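Local coordinates for transcriptional regulator, LRP/AsnC family (Neisseria meningitidis, PDB 2P5V), which acts as a global regulator of transcription in the Lrp/AsnC family, probably by sequence-specific DNA binding through its winged helix-turn-helix domain, at the interface of chains A and B. Coordinates in Å, arbitrary orientation; residue numbers count along the deposited sequence, not the author numbering. Chains: chain A/B, Transcriptional regulator, LRP/AsnC family.

Contact 1: the interface of chains A and B. Residues chain A 61, 63, 68, 99, 115; chain B 152-155.
A:Leu61 and B:Thr152 meet through water 1: the water lies 2.7 Å from the carbonyl B:Thr152 O and bridges to the backbone A:Leu61 N, with 156° at the hydrogen. This bridge ties the end of strand 54-61 of chain A to the C-terminal tail of chain B, in what is very likely the dimer interface of this Lrp/AsnC regulator. Beside it, B:Leu154 is the main apolar plug, hiding 69 Å² against chain A. Its CD1 continues the extended chain, anti to CA (chi2 -179°), and ends 3.7 Å from A:Pro63 CA, with A:Leu61 CB also in contact. The other branch, CD2, turns aside over a face of the A:Phe115 ring. It stands 3.7 Å above the ring plane, displaced toward the rim on the CG-CD2-CE2 side, a CH-pi contact. The same methyl meets A:Leu99 CD2 at 3.8 Å, where the two leucine side chains cross obliquely. One leucine thus fills a pocket formed by a strand end, a loop proline and two sheet residues of the partner. A:Leu68 runs past B:Leu154 in the opposite direction and rests its CD1 3.9 Å from B:Leu154 CB. Next along the tail, B:Pro155 lies about perpendicular to A:Leu99, with its ring CD 4.0 Å from A:Leu99 CD1. The carbonyl B:Pro155 O approaches A:Leu68 CD1 to 3.5 Å.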
loop_
_atom_site.group_PDB
_atom_site.type_symbol
_atom_site.label_atom_id
_atom_site.label_comp_id
_atom_site.label_asym_id
_atom_site.label_seq_id
_atom_site.Cartn_x
_atom_site.Cartn_y
_atom_site.Cartn_z
ATOM N N LEU A 61 33.983 -10.073 8.830
ATOM C CA LEU A 61 34.065 -9.526 10.173
ATOM C C LEU A 61 32.728 -9.543 10.871
ATOM O O LEU A 61 31.675 -9.577 10.233
ATOM C CB LEU A 61 34.632 -8.093 10.160
ATOM C CG LEU A 61 35.934 -7.855 9.376
ATOM C CD1 LEU A 61 36.498 -6.514 9.787
ATOM C CD2 LEU A 61 36.970 -8.968 9.556
ATOM N N PRO A 63 30.055 -7.451 12.668
ATOM C CA PRO A 63 29.696 -6.021 12.719
ATOM C C PRO A 63 29.723 -5.431 14.127
ATOM O O PRO A 63 30.181 -4.299 14.333
ATOM C CB PRO A 63 28.261 -6.004 12.188
ATOM C CG PRO A 63 28.109 -7.277 11.421
ATOM C CD PRO A 63 28.981 -8.272 12.084
ATOM N N LEU A 68 29.413 -1.655 14.669
ATOM C CA LEU A 68 28.377 -1.457 13.658
ATOM C C LEU A 68 27.140 -2.206 14.118
ATOM O O LEU A 68 26.874 -3.326 13.690
ATOM C CB LEU A 68 28.853 -1.924 12.284
ATOM C CG LEU A 68 30.048 -1.137 11.720
ATOM C CD1 LEU A 68 30.669 -1.884 10.565
ATOM C CD2 LEU A 68 29.616 0.267 11.291
ATOM N N LEU A 99 27.107 -1.759 1.505
ATOM C CA LEU A 99 27.782 -2.984 1.083
ATOM C C LEU A 99 27.222 -3.529 -0.218
ATOM O O LEU A 99 27.972 -4.008 -1.066
ATOM C CB LEU A 99 27.669 -4.069 2.164
ATOM C CG LEU A 99 28.850 -4.130 3.138
ATOM C CD1 LEU A 99 29.036 -2.793 3.841
ATOM C CD2 LEU A 99 28.634 -5.285 4.136
ATOM N N PHE A 115 25.593 -0.614 6.758
ATOM C CA PHE A 115 25.913 -0.716 8.181
ATOM C C PHE A 115 26.288 0.631 8.761
ATOM O O PHE A 115 26.993 1.426 8.129
ATOM C CB PHE A 115 27.080 -1.665 8.409
ATOM C CG PHE A 115 26.698 -3.109 8.382
ATOM C CD1 PHE A 115 26.432 -3.795 9.560
ATOM C CD2 PHE A 115 26.608 -3.789 7.178
ATOM C CE1 PHE A 115 26.089 -5.140 9.540
ATOM C CE2 PHE A 115 26.277 -5.135 7.151
ATOM C CZ PHE A 115 26.012 -5.810 8.333
ATOM N N THR B 152 31.420 -7.634 0.827
ATOM C CA THR B 152 31.310 -8.122 2.199
ATOM C C THR B 152 32.144 -7.259 3.180
ATOM O O THR B 152 32.038 -7.415 4.393
ATOM C CB THR B 152 31.732 -9.606 2.286
ATOM O OG1 THR B 152 33.046 -9.779 1.741
ATOM C CG2 THR B 152 30.753 -10.469 1.506
ATOM N N SER B 153 32.938 -6.335 2.645
ATOM C CA SER B 153 33.758 -5.441 3.459
ATOM C C SER B 153 32.916 -4.475 4.269
ATOM O O SER B 153 32.136 -3.708 3.705
ATOM C CB SER B 153 34.700 -4.613 2.581
ATOM O OG SER B 153 35.735 -5.408 2.043
ATOM N N LEU B 154 33.084 -4.512 5.587
ATOM C CA LEU B 154 32.454 -3.545 6.471
ATOM C C LEU B 154 33.281 -2.261 6.479
ATOM O O LEU B 154 34.512 -2.320 6.380
ATOM C CB LEU B 154 32.386 -4.102 7.884
ATOM C CG LEU B 154 31.527 -5.346 8.093
ATOM C CD1 LEU B 154 31.567 -5.733 9.548
ATOM C CD2 LEU B 154 30.104 -5.064 7.649
ATOM N N PRO B 155 32.620 -1.095 6.586
ATOM C CA PRO B 155 33.382 0.144 6.758
ATOM C C PRO B 155 34.054 0.168 8.136
ATOM O O PRO B 155 33.418 -0.212 9.111
ATOM C CB PRO B 155 32.300 1.220 6.687
ATOM C CG PRO B 155 31.074 0.527 7.168
ATOM C CD PRO B 155 31.168 -0.845 6.598
HETATM O O HOH W 1 33.455 -8.437 6.484
#

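Contact 2: the interface of chains A and B. Residues chain A 58-60, 152; chain B 20, 58, 60, 152.
A:Ala58 pairs with B:Ala58 in an antiparallel beta bridge, joining strands 54-61 of the two copies of this Lrp/AsnC-family protein, which carries a winged helix-turn-helix. The two reciprocal backbone bonds are alike: A:Ala58 N donates to B:Ala58 O at 2.9 Å, and B:Ala58 N to A:Ala58 O at 3.0 Å. Packing is tight beside this pair, where leucine and threonine side chains cross at a slant. B:Leu60 CD2 presses on A:Thr152 CB at 3.5 Å, closer than ordinary van der Waals contact, whereas the twin pair, A:Leu60 CD2 and B:Thr152 CB, is more relaxed at 3.7 Å. The two threonines also face one another, nearly at right angles, with A:Thr152 CG2 4.0 Å from B:Thr152 CG2. In both, chi1 near 55° puts the hydroxyl between backbone N and carbonyl carbon and turns CG2 toward its twin. On the hydrated side the polar groups meet through water 2 rather than directly: 2.6 Å from A:Ala59 O, it also links B:Thr152 OG1 and the helix-end carbonyl B:Gln20 O, bridging strand, tail and helix. Along this edge the B:Gln20 methylene CG passes A:Ala59 O at 3.5 Å, bringing helix 10-21 of chain B against the strand of chain A.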
loop_
_atom_site.group_PDB
_atom_site.type_symbol
_atom_site.label_atom_id
_atom_site.label_comp_id
_atom_site.label_asym_id
_atom_site.label_seq_id
_atom_site.Cartn_x
_atom_site.Cartn_y
_atom_site.Cartn_z
ATOM N N ALA A 58 37.844 -13.376 1.085
ATOM C CA ALA A 58 37.544 -12.331 2.056
ATOM C C ALA A 58 37.606 -12.841 3.490
ATOM O O ALA A 58 37.033 -13.890 3.814
ATOM C CB ALA A 58 36.162 -11.777 1.798
ATOM N N ALA A 59 38.272 -12.070 4.342
ATOM C CA ALA A 59 37.993 -12.083 5.769
ATOM C C ALA A 59 36.613 -11.460 5.996
ATOM O O ALA A 59 36.312 -10.370 5.501
ATOM C CB ALA A 59 39.039 -11.309 6.532
ATOM N N LEU A 60 35.773 -12.180 6.723
ATOM C CA LEU A 60 34.455 -11.690 7.090
ATOM C C LEU A 60 34.487 -11.270 8.550
ATOM O O LEU A 60 34.968 -12.012 9.410
ATOM C CB LEU A 60 33.408 -12.773 6.871
ATOM C CG LEU A 60 33.378 -13.334 5.447
ATOM C CD1 LEU A 60 32.265 -14.378 5.338
ATOM C CD2 LEU A 60 33.191 -12.194 4.421
ATOM N N THR A 152 27.946 -16.593 3.072
ATOM C CA THR A 152 28.320 -16.138 1.734
ATOM C C THR A 152 28.371 -17.331 0.769
ATOM O O THR A 152 28.551 -17.169 -0.440
ATOM C CB THR A 152 29.679 -15.366 1.745
ATOM O OG1 THR A 152 30.724 -16.193 2.269
ATOM C CG2 THR A 152 29.579 -14.108 2.585
ATOM N N GLN B 20 39.885 -8.133 4.424
ATOM C CA GLN B 20 38.509 -8.130 3.925
ATOM C C GLN B 20 38.434 -8.256 2.406
ATOM O O GLN B 20 37.523 -8.900 1.879
ATOM C CB GLN B 20 37.751 -6.902 4.382
ATOM C CG GLN B 20 37.210 -7.028 5.790
ATOM C CD GLN B 20 36.239 -5.924 6.143
ATOM O OE1 GLN B 20 35.113 -6.194 6.541
ATOM N NE2 GLN B 20 36.658 -4.668 5.961
ATOM N N ALA B 58 36.459 -16.805 3.764
ATOM C CA ALA B 58 35.614 -17.444 2.745
ATOM C C ALA B 58 36.051 -17.076 1.319
ATOM O O ALA B 58 36.340 -15.906 1.015
ATOM C CB ALA B 58 34.133 -17.056 2.953
ATOM N N LEU B 60 34.636 -16.345 -2.181
ATOM C CA LEU B 60 33.359 -15.825 -2.684
ATOM C C LEU B 60 33.261 -16.186 -4.154
ATOM O O LEU B 60 34.203 -15.985 -4.919
ATOM C CB LEU B 60 33.264 -14.307 -2.484
ATOM C CG LEU B 60 33.450 -13.776 -1.047
ATOM C CD1 LEU B 60 33.324 -12.243 -1.012
ATOM C CD2 LEU B 60 32.432 -14.395 -0.096
ATOM N N THR B 152 31.420 -7.634 0.827
ATOM C CA THR B 152 31.310 -8.122 2.199
ATOM C C THR B 152 32.144 -7.259 3.180
ATOM O O THR B 152 32.038 -7.415 4.393
ATOM C CB THR B 152 31.732 -9.606 2.286
ATOM O OG1 THR B 152 33.046 -9.779 1.741
ATOM C CG2 THR B 152 30.753 -10.469 1.506
HETATM O O HOH W 2 35.034 -9.202 3.587
#

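Contact 3: the interface of chains A and B. Residues chain A 155-156, 158-159; chain B 66-68, 117.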
loop_
_atom_site.group_PDB
_atom_site.type_symbol
_atom_site.label_atom_id
_atom_site.label_comp_id
_atom_site.label_asym_id
_atom_site.label_seq_id
_atom_site.Cartn_x
_atom_site.Cartn_y
_atom_site.Cartn_z
ATOM N N PRO A 155 24.793 -22.270 -2.795
ATOM C CA PRO A 155 24.490 -23.690 -2.935
ATOM C C PRO A 155 25.130 -24.232 -4.225
ATOM O O PRO A 155 25.097 -23.559 -5.243
ATOM C CB PRO A 155 22.969 -23.695 -3.031
ATOM C CG PRO A 155 22.651 -22.385 -3.649
ATOM C CD PRO A 155 23.595 -21.437 -3.005
ATOM N N LEU A 156 25.738 -25.409 -4.174
ATOM C CA LEU A 156 26.389 -25.983 -5.357
ATOM C C LEU A 156 25.872 -27.368 -5.716
ATOM O O LEU A 156 26.346 -27.977 -6.665
ATOM C CB LEU A 156 27.907 -26.034 -5.151
ATOM C CG LEU A 156 28.562 -24.660 -4.958
ATOM C CD1 LEU A 156 30.057 -24.804 -4.748
ATOM C CD2 LEU A 156 28.272 -23.762 -6.136
ATOM N N HIS A 158 23.159 -28.496 -7.078
ATOM C CA HIS A 158 22.573 -28.570 -8.406
ATOM C C HIS A 158 23.600 -28.927 -9.484
ATOM O O HIS A 158 23.227 -29.487 -10.513
ATOM C CB HIS A 158 21.864 -27.256 -8.756
ATOM C CG HIS A 158 22.787 -26.080 -8.884
ATOM N ND1 HIS A 158 23.388 -25.482 -7.799
ATOM C CD2 HIS A 158 23.198 -25.382 -9.969
ATOM C CE1 HIS A 158 24.143 -24.478 -8.211
ATOM N NE2 HIS A 158 24.041 -24.395 -9.523
ATOM N N LEU A 159 24.875 -28.605 -9.256
ATOM C CA LEU A 159 25.934 -28.919 -10.222
ATOM C C LEU A 159 26.388 -30.389 -10.194
ATOM O O LEU A 159 27.074 -30.838 -11.114
ATOM C CB LEU A 159 27.147 -28.009 -10.012
ATOM C CG LEU A 159 26.900 -26.504 -10.157
ATOM C CD1 LEU A 159 28.168 -25.723 -9.809
ATOM C CD2 LEU A 159 26.407 -26.145 -11.555
ATOM N N VAL B 66 28.247 -20.432 -11.535
ATOM C CA VAL B 66 27.788 -21.710 -11.008
ATOM C C VAL B 66 26.298 -21.915 -11.297
ATOM O O VAL B 66 25.621 -22.685 -10.618
ATOM C CB VAL B 66 28.102 -21.848 -9.487
ATOM C CG1 VAL B 66 29.611 -21.966 -9.278
ATOM C CG2 VAL B 66 27.500 -20.681 -8.669
ATOM N N ASN B 67 25.815 -21.239 -12.335
ATOM C CA ASN B 67 24.452 -21.413 -12.827
ATOM C C ASN B 67 23.384 -21.019 -11.805
ATOM O O ASN B 67 22.344 -21.662 -11.707
ATOM C CB ASN B 67 24.232 -22.861 -13.314
ATOM C CG ASN B 67 23.037 -22.990 -14.256
ATOM O OD1 ASN B 67 22.693 -22.045 -14.978
ATOM N ND2 ASN B 67 22.395 -24.159 -14.245
ATOM N N LEU B 68 23.653 -19.965 -11.041
ATOM C CA LEU B 68 22.675 -19.440 -10.096
ATOM C C LEU B 68 22.295 -18.054 -10.577
ATOM O O LEU B 68 22.625 -17.048 -9.955
ATOM C CB LEU B 68 23.229 -19.411 -8.663
ATOM C CG LEU B 68 23.463 -20.783 -8.027
ATOM C CD1 LEU B 68 24.218 -20.651 -6.695
ATOM C CD2 LEU B 68 22.152 -21.560 -7.848
ATOM N N THR B 117 18.732 -21.450 -9.935
ATOM C CA THR B 117 19.151 -21.545 -11.337
ATOM C C THR B 117 18.221 -20.729 -12.212
ATOM O O THR B 117 18.674 -20.062 -13.140
ATOM C CB THR B 117 19.155 -22.994 -11.855
ATOM O OG1 THR B 117 17.885 -23.591 -11.587
ATOM C CG2 THR B 117 20.255 -23.801 -11.198
#
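B:Leu68 forms the apolar centre, packed at a slant against the A:His158 ring and against A:Pro155. The leucine methyl CD2 lies 3.6 Å from the ring carbon A:His158 CE1, while its other branch, CD1, reaches the A:Pro155 ring at CD, 3.8 Å away. This is where the 3-10 helix 157-159 and the tail leading into it dock on the partner subunit, part of the probable dimer interface. On the same side of the imidazole as B:Leu68, B:Thr117 CG2 stands over the rim, 3.6 Å from A:His158 CD2. Within its own chain the ring's other face is covered by A:Leu159 CG, 3.6 Å above the plane and offset toward the rim. Farther out, B:Val66 packs against two neighbouring leucines, its CB 3.9 Å from A:Leu156 CD2 and equally near A:Leu159 CD1, the latter side chain crossing it about perpendicularly. With chi1 at 66°, A:His158 carries its ring between the backbone N and carbonyl directions and points NE2 across to the carbonyl that closes the 3-10 helix 64-66. A:His158 NE2 donates to B:Val66 O at 2.6 Å; the C=O...N angle is 172°, and the oxygen lies 6° out of the imidazole plane.

Contact 1 and contact 2 adjoin, the centres of their C-alpha atoms about 10 Å apart, and share B:Thr152: its carbonyl serves the first, its side chain the second. Strand 54-61 of chain A also runs through both. Contact 3 is more distant, about 19 Å from contact 2 and 26 Å from contact 1 between the same kind of centres. It involves the opposite tail, so Leu68 and Pro155 recur with the chains exchanged. By two-fold symmetry each tail makes both sets of contacts, flanking the central strand pair and mutually clasping the subunits, probably the dimer unit within the deposited assembly of eight.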